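Local coordinates for polymerase X (Deinococcus radiodurans, PDB 2W9M), which probably extends DNA chains by adding deoxyribonucleotides in repair synthesis, and carries a zinc-binding domain of the polymerase and histidinol phosphatase (PHP) family, at residues G117-S120 and L121-R125; G175-T178 and D179-P182; E320-V324 and G325-G329; A536-P540 and A541-N545. All coordinates share one frame; numbering follows the deposited sequence.

Of these four local turns, contacts 3 and 4 belong together: their centres are about 8 Å apart, and they are joined by two probable backbone hydrogen bonds, Gly329 N to Asn545 O at 2.9 Å and Val322 N to Leu538 O at 3.0 Å. Neither supplies a zinc ligand: the side chains of Leu327 and Val543 are about 11 and 12 Å from that of the ligand His332. Contact 1, its centre about 25 Å from that of contact 3, approaches the zinc ions from the helix-hairpin-helix region: the side chain of Asp119 is about 5 Å from that of the ligand His518. Contact 2 lies away from the annotated sites.

Contact 1. Residues G117-S120 and L121-R125; sequences GIDS and LERLR
Gly117 brings its carbonyl O to 3.7 Å from Arg123 NE, oblique to the guanidinium, while its positive phi closes helix 107-115 in a Schellman motif. At Ile118 the two branches part company. CG1 lies over one face of the Arg123 guanidinium; CG2, anti to the backbone N, reaches the helix that follows, 3.6 Å from Leu124 CA. Asp119 then crosses Arg123 at about a right angle, with OD1 4.0 Å from Arg123 CB, yet the charges stay apart, OD1 being 5.6 Å from Arg123 NE. Ser120 is the N-cap. Its chi1 of 67° tucks OG between the backbone N and the carbonyl carbon, where it accepts from Arg123 N at 3.3 Å. Its carbonyl O takes Leu124 N at 2.8 Å, nearly along the C=O axis, starting the regular helical bonding. With an alanine here the OG acceptor is gone, and the first turn of the helix would probably be less firmly held at Arg123 N. The polar end of Arg123 goes on to a salt bridge with Glu132. This helix-hairpin-helix segment packs through Leu121 and Leu124 on helices 94-99 and 141-157, and Ser120 and Glu122 touch helix 163-176.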
ATOM      1  N   GLY A 117      -6.246 -15.296  -3.786  1.00 28.71           N
ATOM      2  CA  GLY A 117      -5.080 -14.431  -3.746  1.00 22.73           C
ATOM      3  C   GLY A 117      -5.195 -13.167  -4.583  1.00 35.96           C
ATOM      4  O   GLY A 117      -4.189 -12.504  -4.858  1.00 33.39           O
ATOM      5  N   ILE A 118      -6.416 -12.836  -4.995  1.00 27.53           N
ATOM      6  CA  ILE A 118      -6.659 -11.620  -5.765  1.00 27.64           C
ATOM      7  C   ILE A 118      -7.202 -10.535  -4.840  1.00 33.17           C
ATOM      8  O   ILE A 118      -8.361 -10.580  -4.429  1.00 39.63           O
ATOM      9  CB  ILE A 118      -7.623 -11.876  -6.930  1.00 23.50           C
ATOM     10  CG1 ILE A 118      -7.042 -12.950  -7.852  1.00 34.84           C
ATOM     11  CG2 ILE A 118      -7.881 -10.589  -7.698  1.00 25.14           C
ATOM     12  CD1 ILE A 118      -7.940 -13.329  -9.002  1.00 24.52           C
ATOM     13  N   ASP A 119      -6.359  -9.558  -4.522  1.00 29.50           N
ATOM     14  CA  ASP A 119      -6.640  -8.623  -3.441  1.00 28.88           C
ATOM     15  C   ASP A 119      -6.689  -7.155  -3.862  1.00 39.26           C
ATOM     16  O   ASP A 119      -6.825  -6.278  -3.010  1.00 41.00           O
ATOM     17  CB  ASP A 119      -5.590  -8.780  -2.338  1.00 32.38           C
ATOM     18  CG  ASP A 119      -4.214  -8.290  -2.770  1.00 48.55           C
ATOM     19  OD1 ASP A 119      -3.922  -8.328  -3.987  1.00 49.65           O
ATOM     20  OD2 ASP A 119      -3.423  -7.866  -1.895  1.00 44.96           O
ATOM     21  N   SER A 120      -6.565  -6.876  -5.157  1.00 31.56           N
ATOM     22  CA  SER A 120      -6.622  -5.490  -5.621  1.00 29.23           C
ATOM     23  C   SER A 120      -7.093  -5.366  -7.059  1.00 27.80           C
ATOM     24  O   SER A 120      -7.084  -6.335  -7.813  1.00 39.51           O
ATOM     25  CB  SER A 120      -5.265  -4.800  -5.449  1.00 26.38           C
ATOM     26  OG  SER A 120      -4.285  -5.367  -6.302  1.00 35.20           O
ATOM     27  N   LEU A 121      -7.514  -4.163  -7.430  1.00 29.87           N
ATOM     28  CA  LEU A 121      -7.934  -3.881  -8.793  1.00 26.81           C
ATOM     29  C   LEU A 121      -6.866  -4.279  -9.802  1.00 32.64           C
ATOM     30  O   LEU A 121      -7.154  -4.920 -10.816  1.00 28.20           O
ATOM     31  CB  LEU A 121      -8.263  -2.396  -8.945  1.00 23.44           C
ATOM     32  CG  LEU A 121      -9.757  -2.075  -8.917  1.00 33.36           C
ATOM     33  CD1 LEU A 121     -10.525  -3.133  -8.137  1.00 28.07           C
ATOM     34  CD2 LEU A 121      -9.996  -0.682  -8.366  1.00 24.19           C
ATOM     35  N   GLU A 122      -5.630  -3.894  -9.518  1.00 22.09           N
ATOM     36  CA  GLU A 122      -4.521  -4.199 -10.409  1.00 31.71           C
ATOM     37  C   GLU A 122      -4.285  -5.702 -10.545  1.00 29.16           C
ATOM     38  O   GLU A 122      -4.070  -6.208 -11.645  1.00 38.68           O
ATOM     39  CB  GLU A 122      -3.248  -3.500  -9.927  1.00 28.09           C
ATOM     40  CG  GLU A 122      -1.975  -4.035 -10.551  1.00 33.84           C
ATOM     41  CD  GLU A 122      -2.011  -4.012 -12.067  1.00 47.94           C
ATOM     42  OE1 GLU A 122      -1.269  -4.805 -12.680  1.00 46.16           O
ATOM     43  OE2 GLU A 122      -2.780  -3.212 -12.645  1.00 40.21           O
ATOM     44  N   ARG A 123      -4.320  -6.407  -9.419  1.00 28.35           N
ATOM     45  CA  ARG A 123      -4.128  -7.855  -9.403  1.00 34.58           C
ATOM     46  C   ARG A 123      -5.304  -8.593 -10.061  1.00 34.68           C
ATOM     47  O   ARG A 123      -5.129  -9.669 -10.638  1.00 31.25           O
ATOM     48  CB  ARG A 123      -3.914  -8.338  -7.964  1.00 34.21           C
ATOM     49  CG  ARG A 123      -3.837  -9.843  -7.798  1.00 43.27           C
ATOM     50  CD  ARG A 123      -2.493 -10.393  -8.242  1.00 47.95           C
ATOM     51  NE  ARG A 123      -2.418 -11.838  -8.042  1.00 61.39           N
ATOM     52  CZ  ARG A 123      -2.746 -12.744  -8.960  1.00 62.48           C
ATOM     53  NH1 ARG A 123      -3.168 -12.360 -10.159  1.00 39.93           N
ATOM     54  NH2 ARG A 123      -2.648 -14.036  -8.677  1.00 56.57           N
ATOM     55  N   LEU A 124      -6.497  -8.008  -9.970  1.00 26.86           N
ATOM     56  CA  LEU A 124      -7.672  -8.538 -10.651  1.00 25.28           C
ATOM     57  C   LEU A 124      -7.484  -8.379 -12.152  1.00 31.34           C
ATOM     58  O   LEU A 124      -7.803  -9.280 -12.929  1.00 34.50           O
ATOM     59  CB  LEU A 124      -8.931  -7.785 -10.219  1.00 24.65           C
ATOM     60  CG  LEU A 124     -10.264  -8.534 -10.106  1.00 26.82           C
ATOM     61  CD1 LEU A 124     -11.421  -7.542 -10.089  1.00 21.86           C
ATOM     62  CD2 LEU A 124     -10.455  -9.549 -11.215  1.00 22.68           C
ATOM     63  N   ARG A 125      -6.962  -7.225 -12.558  1.00 33.14           N
ATOM     64  CA  ARG A 125      -6.755  -6.941 -13.974  1.00 27.54           C
ATOM     65  C   ARG A 125      -5.745  -7.901 -14.591  1.00 32.60           C
ATOM     66  O   ARG A 125      -5.892  -8.320 -15.737  1.00 47.94           O
ATOM     67  CB  ARG A 125      -6.292  -5.505 -14.181  1.00 35.40           C
ATOM     68  CG  ARG A 125      -5.890  -5.221 -15.608  1.00 28.25           C
ATOM     69  CD  ARG A 125      -4.944  -4.049 -15.696  1.00 36.28           C
ATOM     70  NE  ARG A 125      -3.863  -4.351 -16.623  1.00 44.70           N
ATOM     71  CZ  ARG A 125      -2.651  -4.735 -16.243  1.00 51.66           C
ATOM     72  NH1 ARG A 125      -2.366  -4.840 -14.955  1.00 51.92           N
ATOM     73  NH2 ARG A 125      -1.721  -5.001 -17.146  1.00 54.96           N
TER

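Contact 2. Residues G175-T178 and D179-P182; sequences GALT and DLSP
Leu177, Thr178 and Pro182 meet where the chain curls back at the end of helix 163-176. Pro182 is aimed at the earlier residues, and its CG comes down on the peptide of Leu177, 3.0 Å from Leu177 O, while the same ring atom lies 3.8 Å from Leu177 CB. The carbonyl of Leu177 is thus crowded by the proline ring as well as bonded: Leu180 N donates to Leu177 O at 3.0 Å, arriving from above the carbonyl plane. Thr178 carries the next link, its O taking Ser181 N at 3.3 Å, again with the donor well above the plane. The side chain of Thr178 looks the other way: chi1 of -50° sets OG1 beside its backbone N, turned back along the chain to make a weak hydrogen bond with Gly175 O. Two successive i to i+3 bonds make this a short 3-10 unwinding of the helix end; Ser181 then turns to positive phi (55°), and Pro182 leads into strand 183-184 of the mixed sheet, probably that of the palm of a family X polymerase. Leu180 also sets its CD1 beside Leu177 CG at 4.2 Å, so the two leucines stay in touch beyond their backbone bond. Leu177 and Leu180 both touch strand 194-203 and Arg212 of helix 206-212.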
ATOM      1  N   GLY A 175       7.708  -5.184 -22.029  1.00 39.29           N
ATOM      2  CA  GLY A 175       7.788  -6.528 -22.576  1.00 19.89           C
ATOM      3  C   GLY A 175       7.633  -6.575 -24.087  1.00 37.79           C
ATOM      4  O   GLY A 175       8.259  -7.398 -24.757  1.00 41.51           O
ATOM      5  N   ALA A 176       6.802  -5.686 -24.627  1.00 34.12           N
ATOM      6  CA  ALA A 176       6.542  -5.648 -26.065  1.00 38.97           C
ATOM      7  C   ALA A 176       7.541  -4.770 -26.817  1.00 35.22           C
ATOM      8  O   ALA A 176       7.548  -4.740 -28.047  1.00 40.99           O
ATOM      9  CB  ALA A 176       5.121  -5.173 -26.329  1.00 29.07           C
ATOM     10  N   LEU A 177       8.386  -4.067 -26.069  1.00 42.51           N
ATOM     11  CA  LEU A 177       9.336  -3.118 -26.642  1.00 41.88           C
ATOM     12  C   LEU A 177      10.777  -3.523 -26.367  1.00 43.06           C
ATOM     13  O   LEU A 177      11.666  -2.672 -26.312  1.00 43.56           O
ATOM     14  CB  LEU A 177       9.090  -1.729 -26.052  1.00 31.39           C
ATOM     15  CG  LEU A 177       8.052  -0.826 -26.718  1.00 38.29           C
ATOM     16  CD1 LEU A 177       7.171  -1.591 -27.687  1.00 43.93           C
ATOM     17  CD2 LEU A 177       7.224  -0.120 -25.653  1.00 34.69           C
ATOM     18  N   THR A 178      11.006  -4.824 -26.208  1.00 51.49           N
ATOM     19  CA  THR A 178      12.280  -5.334 -25.691  1.00 50.36           C
ATOM     20  C   THR A 178      13.531  -4.849 -26.436  1.00 57.21           C
ATOM     21  O   THR A 178      14.522  -4.466 -25.804  1.00 51.66           O
ATOM     22  CB  THR A 178      12.291  -6.877 -25.624  1.00 44.32           C
ATOM     23  OG1 THR A 178      11.105  -7.333 -24.963  1.00 53.71           O
ATOM     24  CG2 THR A 178      13.505  -7.362 -24.849  1.00 37.21           C
ATOM     25  N   ASP A 179      13.496  -4.870 -27.766  1.00 44.26           N
ATOM     26  CA  ASP A 179      14.678  -4.496 -28.546  1.00 41.61           C
ATOM     27  C   ASP A 179      14.891  -2.989 -28.693  1.00 54.33           C
ATOM     28  O   ASP A 179      15.835  -2.559 -29.356  1.00 45.60           O
ATOM     29  CB  ASP A 179      14.692  -5.181 -29.915  1.00 46.30           C
ATOM     30  CG  ASP A 179      15.740  -6.279 -30.003  1.00 82.53           C
ATOM     31  OD1 ASP A 179      15.676  -7.240 -29.203  1.00 70.15           O
ATOM     32  OD2 ASP A 179      16.635  -6.178 -30.871  1.00 83.52           O
ATOM     33  N   LEU A 180      14.016  -2.200 -28.074  1.00 55.66           N
ATOM     34  CA  LEU A 180      14.158  -0.747 -28.063  1.00 34.44           C
ATOM     35  C   LEU A 180      14.718  -0.288 -26.722  1.00 31.96           C
ATOM     36  O   LEU A 180      14.734   0.901 -26.416  1.00 36.67           O
ATOM     37  CB  LEU A 180      12.817  -0.066 -28.345  1.00 26.78           C
ATOM     38  CG  LEU A 180      12.023  -0.625 -29.526  1.00 36.74           C
ATOM     39  CD1 LEU A 180      10.769   0.199 -29.783  1.00 36.77           C
ATOM     40  CD2 LEU A 180      12.889  -0.687 -30.777  1.00 38.93           C
ATOM     41  N   SER A 181      15.171  -1.249 -25.923  1.00 35.02           N
ATOM     42  CA  SER A 181      15.776  -0.960 -24.621  1.00 41.36           C
ATOM     43  C   SER A 181      14.882  -0.138 -23.696  1.00 35.64           C
ATOM     44  O   SER A 181      15.277   0.939 -23.254  1.00 31.92           O
ATOM     45  CB  SER A 181      17.120  -0.255 -24.802  1.00 26.35           C
ATOM     46  OG  SER A 181      18.074  -1.136 -25.377  1.00 48.50           O
ATOM     47  N   PRO A 182      13.694  -0.669 -23.362  1.00 43.27           N
ATOM     48  CA  PRO A 182      12.691   0.054 -22.571  1.00 30.95           C
ATOM     49  C   PRO A 182      13.210   0.401 -21.183  1.00 31.12           C
ATOM     50  O   PRO A 182      14.093  -0.289 -20.675  1.00 37.72           O
ATOM     51  CB  PRO A 182      11.545  -0.956 -22.439  1.00 33.88           C
ATOM     52  CG  PRO A 182      11.854  -2.062 -23.410  1.00 32.95           C
ATOM     53  CD  PRO A 182      13.329  -2.083 -23.554  1.00 31.65           C
TER

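Contact 3. Residues E320-V324 and G325-G329; sequences ELVTV and GDLRG
Thr323 and Asp326 grip each other through both backbone and side chain. One carboxylate oxygen does the work: Asp326 OD2 accepts from Thr323 N at 2.9 Å, met on its anti side and 21° out of the carboxylate plane, and takes a weak second bond from Thr323 OG1 at 3.1 Å. Two torsions make this possible. Asp326 CG stands beside its own backbone N and opposite the carbonyl carbon (chi1 -69°), which brings the carboxylate back to the first residue of its own turn; Thr323 OG1 occupies the slot between N and carbonyl carbon, close to its own N-H, and both donors can converge on one atom. In return, Asp326 N bonds to Thr323 O at 2.9 Å, the donor well above the carbonyl plane. With an alanine in place of Asp326 the shared acceptor is gone, and Thr323 OG1 would probably be freer to turn while the backbone bond remains. On the buried flank Val322 extends CG2, anti to its backbone N, obliquely across Leu327, with CD1 of that leucine 3.8 Å away; the same methyl reaches Asp326 CB at 4.0 Å. Leu327 CD1 also rests 3.6 Å from Thr323 O, and Leu327 N bonds to Val324 O at 3.3 Å. Val322 packs on Ala533 of helix 526-535. The arrangement is a short 3-10 segment of two overlapping turns, closed at its start by an aspartate that accepts from a backbone N-H as in one half of a capping box, and it delivers the chain into strand 329-333, which carries the zinc ligand His332.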
ATOM      1  N   GLU A 320      24.015   1.975  -1.031  1.00 31.55           N
ATOM      2  CA  GLU A 320      23.959   1.784   0.417  1.00 36.06           C
ATOM      3  C   GLU A 320      22.524   1.688   0.930  1.00 31.84           C
ATOM      4  O   GLU A 320      22.295   1.266   2.061  1.00 30.65           O
ATOM      5  CB  GLU A 320      24.664   2.934   1.142  1.00 39.83           C
ATOM      6  CG  GLU A 320      26.131   3.104   0.800  1.00 51.24           C
ATOM      7  CD  GLU A 320      26.726   4.355   1.427  1.00 73.43           C
ATOM      8  OE1 GLU A 320      26.211   5.468   1.167  1.00 63.11           O
ATOM      9  OE2 GLU A 320      27.713   4.225   2.182  1.00 91.53           O
ATOM     10  N   LEU A 321      21.564   2.084   0.100  1.00 33.33           N
ATOM     11  CA  LEU A 321      20.165   2.150   0.518  1.00 30.67           C
ATOM     12  C   LEU A 321      19.502   0.771   0.602  1.00 30.08           C
ATOM     13  O   LEU A 321      19.946  -0.189  -0.029  1.00 23.74           O
ATOM     14  CB  LEU A 321      19.369   3.069  -0.414  1.00 30.87           C
ATOM     15  CG  LEU A 321      19.806   4.538  -0.479  1.00 30.33           C
ATOM     16  CD1 LEU A 321      19.019   5.283  -1.541  1.00 30.67           C
ATOM     17  CD2 LEU A 321      19.652   5.219   0.864  1.00 28.17           C
ATOM     18  N   VAL A 322      18.436   0.684   1.391  1.00 19.61           N
ATOM     19  CA  VAL A 322      17.734  -0.578   1.585  1.00 29.10           C
ATOM     20  C   VAL A 322      17.166  -1.115   0.268  1.00 37.87           C
ATOM     21  O   VAL A 322      16.804  -0.346  -0.625  1.00 31.62           O
ATOM     22  CB  VAL A 322      16.610  -0.434   2.638  1.00 27.68           C
ATOM     23  CG1 VAL A 322      15.575   0.581   2.180  1.00 21.04           C
ATOM     24  CG2 VAL A 322      15.963  -1.774   2.924  1.00 27.94           C
ATOM     25  N   THR A 323      17.109  -2.438   0.150  1.00 36.21           N
ATOM     26  CA  THR A 323      16.490  -3.086  -1.001  1.00 29.64           C
ATOM     27  C   THR A 323      15.550  -4.180  -0.519  1.00 30.96           C
ATOM     28  O   THR A 323      15.592  -4.566   0.650  1.00 37.48           O
ATOM     29  CB  THR A 323      17.535  -3.717  -1.932  1.00 31.11           C
ATOM     30  OG1 THR A 323      18.170  -4.814  -1.261  1.00 43.33           O
ATOM     31  CG2 THR A 323      18.585  -2.693  -2.330  1.00 30.75           C
ATOM     32  N   VAL A 324      14.705  -4.681  -1.416  1.00 33.74           N
ATOM     33  CA  VAL A 324      13.770  -5.748  -1.072  1.00 32.07           C
ATOM     34  C   VAL A 324      14.513  -6.961  -0.512  1.00 33.26           C
ATOM     35  O   VAL A 324      13.993  -7.685   0.343  1.00 35.81           O
ATOM     36  CB  VAL A 324      12.901  -6.161  -2.285  1.00 29.41           C
ATOM     37  CG1 VAL A 324      12.065  -7.384  -1.957  1.00 24.18           C
ATOM     38  CG2 VAL A 324      12.002  -5.014  -2.705  1.00 24.70           C
ATOM     39  N   GLY A 325      15.738  -7.169  -0.982  1.00 36.63           N
ATOM     40  CA  GLY A 325      16.553  -8.283  -0.529  1.00 32.73           C
ATOM     41  C   GLY A 325      17.086  -8.129   0.887  1.00 38.29           C
ATOM     42  O   GLY A 325      17.500  -9.110   1.503  1.00 47.21           O
ATOM     43  N   ASP A 326      17.080  -6.902   1.402  1.00 30.82           N
ATOM     44  CA  ASP A 326      17.551  -6.624   2.757  1.00 28.32           C
ATOM     45  C   ASP A 326      16.469  -6.893   3.795  1.00 38.31           C
ATOM     46  O   ASP A 326      16.701  -6.768   4.996  1.00 37.20           O
ATOM     47  CB  ASP A 326      18.003  -5.170   2.881  1.00 29.88           C
ATOM     48  CG  ASP A 326      19.270  -4.889   2.108  1.00 41.88           C
ATOM     49  OD1 ASP A 326      20.217  -5.699   2.203  1.00 44.17           O
ATOM     50  OD2 ASP A 326      19.320  -3.854   1.407  1.00 42.28           O
ATOM     51  N   LEU A 327      15.280  -7.247   3.328  1.00 33.74           N
ATOM     52  CA  LEU A 327      14.159  -7.478   4.224  1.00 33.54           C
ATOM     53  C   LEU A 327      14.088  -8.946   4.631  1.00 32.49           C
ATOM     54  O   LEU A 327      13.359  -9.733   4.031  1.00 35.02           O
ATOM     55  CB  LEU A 327      12.853  -7.039   3.561  1.00 30.93           C
ATOM     56  CG  LEU A 327      12.432  -5.567   3.672  1.00 32.18           C
ATOM     57  CD1 LEU A 327      13.620  -4.616   3.702  1.00 24.96           C
ATOM     58  CD2 LEU A 327      11.482  -5.220   2.537  1.00 29.00           C
ATOM     59  N   ARG A 328      14.855  -9.309   5.650  1.00 34.17           N
ATOM     60  CA  ARG A 328      14.856 -10.680   6.144  1.00 33.12           C
ATOM     61  C   ARG A 328      13.526 -11.025   6.805  1.00 28.75           C
ATOM     62  O   ARG A 328      12.970 -12.099   6.581  1.00 32.53           O
ATOM     63  CB  ARG A 328      16.006 -10.896   7.128  1.00 35.87           C
ATOM     64  CG  ARG A 328      17.390 -10.739   6.513  1.00 30.63           C
ATOM     65  CD  ARG A 328      18.461 -11.233   7.471  1.00 50.28           C
ATOM     66  NE  ARG A 328      19.813 -11.058   6.947  1.00 68.23           N
ATOM     67  CZ  ARG A 328      20.921 -11.294   7.647  1.00 94.42           C
ATOM     68  NH1 ARG A 328      20.838 -11.718   8.904  1.00 91.06           N
ATOM     69  NH2 ARG A 328      22.114 -11.107   7.093  1.00 79.91           N
ATOM     70  N   GLY A 329      13.015 -10.108   7.615  1.00 25.45           N
ATOM     71  CA  GLY A 329      11.775 -10.339   8.330  1.00 23.72           C
ATOM     72  C   GLY A 329      10.592  -9.652   7.684  1.00 30.91           C
ATOM     73  O   GLY A 329      10.598  -8.432   7.507  1.00 25.73           O
TER

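Contact 4. Residues A536-P540 and A541-N545; sequences AGLTP and AHVVN
The backbone folds into two overlapping turns, His542 N bonding to Thr539 O at 2.9 Å and Val543 N to Pro540 O at 3.2 Å, with both donors above the carbonyl planes. Before them, Gly537 ends helix 526-535 at positive phi in a Schellman motif. His542 folds back over the first turn: with CG opposite the carbonyl carbon (chi1 -74°), ND1 accepts from Thr539 N at 3.2 Å along an almost straight bond (174°), the donor tilted 23° from the ring plane. ND1 is also hydrogen-bonded to Thr539 OG1 at 3.1 Å, and OG1 takes a weak bond from Ala541 N. Leu538 comes over one face of the imidazole in a CH-pi contact, its CD2 4.2 Å from the ring centroid, the two side chains crossing at about a right angle. Polar grip and methyl contact together limit how the ring can turn. Val543 CG2 comes 3.8 Å from Thr539 O. Outside, Ser546 OG bonds to both Pro540 O and Val543 O. Leu538 and Val543 pack on strand 511-514, the edge strand of the parallel PHP sheet, as the chain passes from helix 526-535 to helix 549-561.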
ATOM      1  N   ALA A 536      13.678   8.442   1.098  1.00 26.66           N
ATOM      2  CA  ALA A 536      13.924   9.020   2.408  1.00 22.04           C
ATOM      3  C   ALA A 536      15.392   8.850   2.797  1.00 26.09           C
ATOM      4  O   ALA A 536      15.862   9.442   3.765  1.00 37.62           O
ATOM      5  CB  ALA A 536      13.009   8.397   3.449  1.00 19.57           C
ATOM      6  N   GLY A 537      16.115   8.039   2.033  1.00 29.18           N
ATOM      7  CA  GLY A 537      17.533   7.834   2.274  1.00 34.20           C
ATOM      8  C   GLY A 537      17.833   6.782   3.330  1.00 32.49           C
ATOM      9  O   GLY A 537      18.859   6.844   4.008  1.00 29.35           O
ATOM     10  N   LEU A 538      16.948   5.801   3.463  1.00 22.19           N
ATOM     11  CA  LEU A 538      17.111   4.785   4.494  1.00 28.34           C
ATOM     12  C   LEU A 538      18.029   3.654   4.044  1.00 29.22           C
ATOM     13  O   LEU A 538      17.973   3.210   2.896  1.00 31.22           O
ATOM     14  CB  LEU A 538      15.754   4.220   4.925  1.00 20.13           C
ATOM     15  CG  LEU A 538      14.760   5.227   5.507  1.00 23.90           C
ATOM     16  CD1 LEU A 538      13.567   4.498   6.101  1.00 18.47           C
ATOM     17  CD2 LEU A 538      15.433   6.111   6.550  1.00 18.36           C
ATOM     18  N   THR A 539      18.877   3.203   4.963  1.00 20.85           N
ATOM     19  CA  THR A 539      19.745   2.052   4.738  1.00 29.87           C
ATOM     20  C   THR A 539      19.203   0.850   5.513  1.00 32.67           C
ATOM     21  O   THR A 539      18.295   0.995   6.334  1.00 28.23           O
ATOM     22  CB  THR A 539      21.179   2.341   5.218  1.00 36.18           C
ATOM     23  OG1 THR A 539      21.169   2.602   6.628  1.00 30.74           O
ATOM     24  CG2 THR A 539      21.761   3.547   4.489  1.00 34.02           C
ATOM     25  N   PRO A 540      19.754  -0.346   5.259  1.00 32.81           N
ATOM     26  CA  PRO A 540      19.302  -1.507   6.033  1.00 27.85           C
ATOM     27  C   PRO A 540      19.408  -1.266   7.535  1.00 30.06           C
ATOM     28  O   PRO A 540      18.666  -1.878   8.301  1.00 34.04           O
ATOM     29  CB  PRO A 540      20.271  -2.608   5.607  1.00 24.46           C
ATOM     30  CG  PRO A 540      20.699  -2.219   4.241  1.00 22.46           C
ATOM     31  CD  PRO A 540      20.723  -0.718   4.215  1.00 27.52           C
ATOM     32  N   ALA A 541      20.312  -0.379   7.948  1.00 32.05           N
ATOM     33  CA  ALA A 541      20.518  -0.110   9.371  1.00 32.08           C
ATOM     34  C   ALA A 541      19.399   0.733   9.990  1.00 32.03           C
ATOM     35  O   ALA A 541      19.243   0.761  11.210  1.00 30.59           O
ATOM     36  CB  ALA A 541      21.878   0.543   9.606  1.00 19.09           C
ATOM     37  N   HIS A 542      18.627   1.417   9.149  1.00 30.25           N
ATOM     38  CA  HIS A 542      17.487   2.203   9.617  1.00 26.01           C
ATOM     39  C   HIS A 542      16.235   1.343   9.743  1.00 24.21           C
ATOM     40  O   HIS A 542      15.243   1.765  10.338  1.00 25.88           O
ATOM     41  CB  HIS A 542      17.185   3.356   8.651  1.00 28.03           C
ATOM     42  CG  HIS A 542      18.164   4.488   8.714  1.00 43.48           C
ATOM     43  ND1 HIS A 542      19.215   4.613   7.831  1.00 35.94           N
ATOM     44  CD2 HIS A 542      18.234   5.560   9.538  1.00 42.24           C
ATOM     45  CE1 HIS A 542      19.899   5.707   8.116  1.00 34.23           C
ATOM     46  NE2 HIS A 542      19.323   6.301   9.145  1.00 51.01           N
ATOM     47  N   VAL A 543      16.281   0.142   9.173  1.00 18.73           N
ATOM     48  CA  VAL A 543      15.101  -0.707   9.056  1.00 22.28           C
ATOM     49  C   VAL A 543      15.238  -2.014   9.842  1.00 27.45           C
ATOM     50  O   VAL A 543      16.089  -2.844   9.521  1.00 27.53           O
ATOM     51  CB  VAL A 543      14.831  -1.047   7.575  1.00 23.61           C
ATOM     52  CG1 VAL A 543      13.639  -1.985   7.440  1.00 27.55           C
ATOM     53  CG2 VAL A 543      14.616   0.218   6.773  1.00 17.83           C
ATOM     54  N   VAL A 544      14.389  -2.205  10.851  1.00 24.59           N
ATOM     55  CA  VAL A 544      14.433  -3.418  11.676  1.00 30.70           C
ATOM     56  C   VAL A 544      14.222  -4.713  10.889  1.00 30.08           C
ATOM     57  O   VAL A 544      14.709  -5.761  11.296  1.00 40.70           O
ATOM     58  CB  VAL A 544      13.399  -3.386  12.816  1.00 31.44           C
ATOM     59  CG1 VAL A 544      13.700  -2.253  13.775  1.00 37.12           C
ATOM     60  CG2 VAL A 544      11.997  -3.257  12.247  1.00 28.86           C
ATOM     61  N   ASN A 545      13.498  -4.646   9.775  1.00 26.16           N
ATOM     62  CA  ASN A 545      13.269  -5.828   8.944  1.00 25.23           C
ATOM     63  C   ASN A 545      14.562  -6.482   8.466  1.00 30.30           C
ATOM     64  O   ASN A 545      14.555  -7.637   8.041  1.00 40.09           O
ATOM     65  CB  ASN A 545      12.410  -5.484   7.720  1.00 32.18           C
ATOM     66  CG  ASN A 545      11.114  -4.805   8.086  1.00 26.22           C
ATOM     67  OD1 ASN A 545      11.096  -3.622   8.424  1.00 26.94           O
ATOM     68  ND2 ASN A 545      10.017  -5.546   8.015  1.00 28.79           N
TER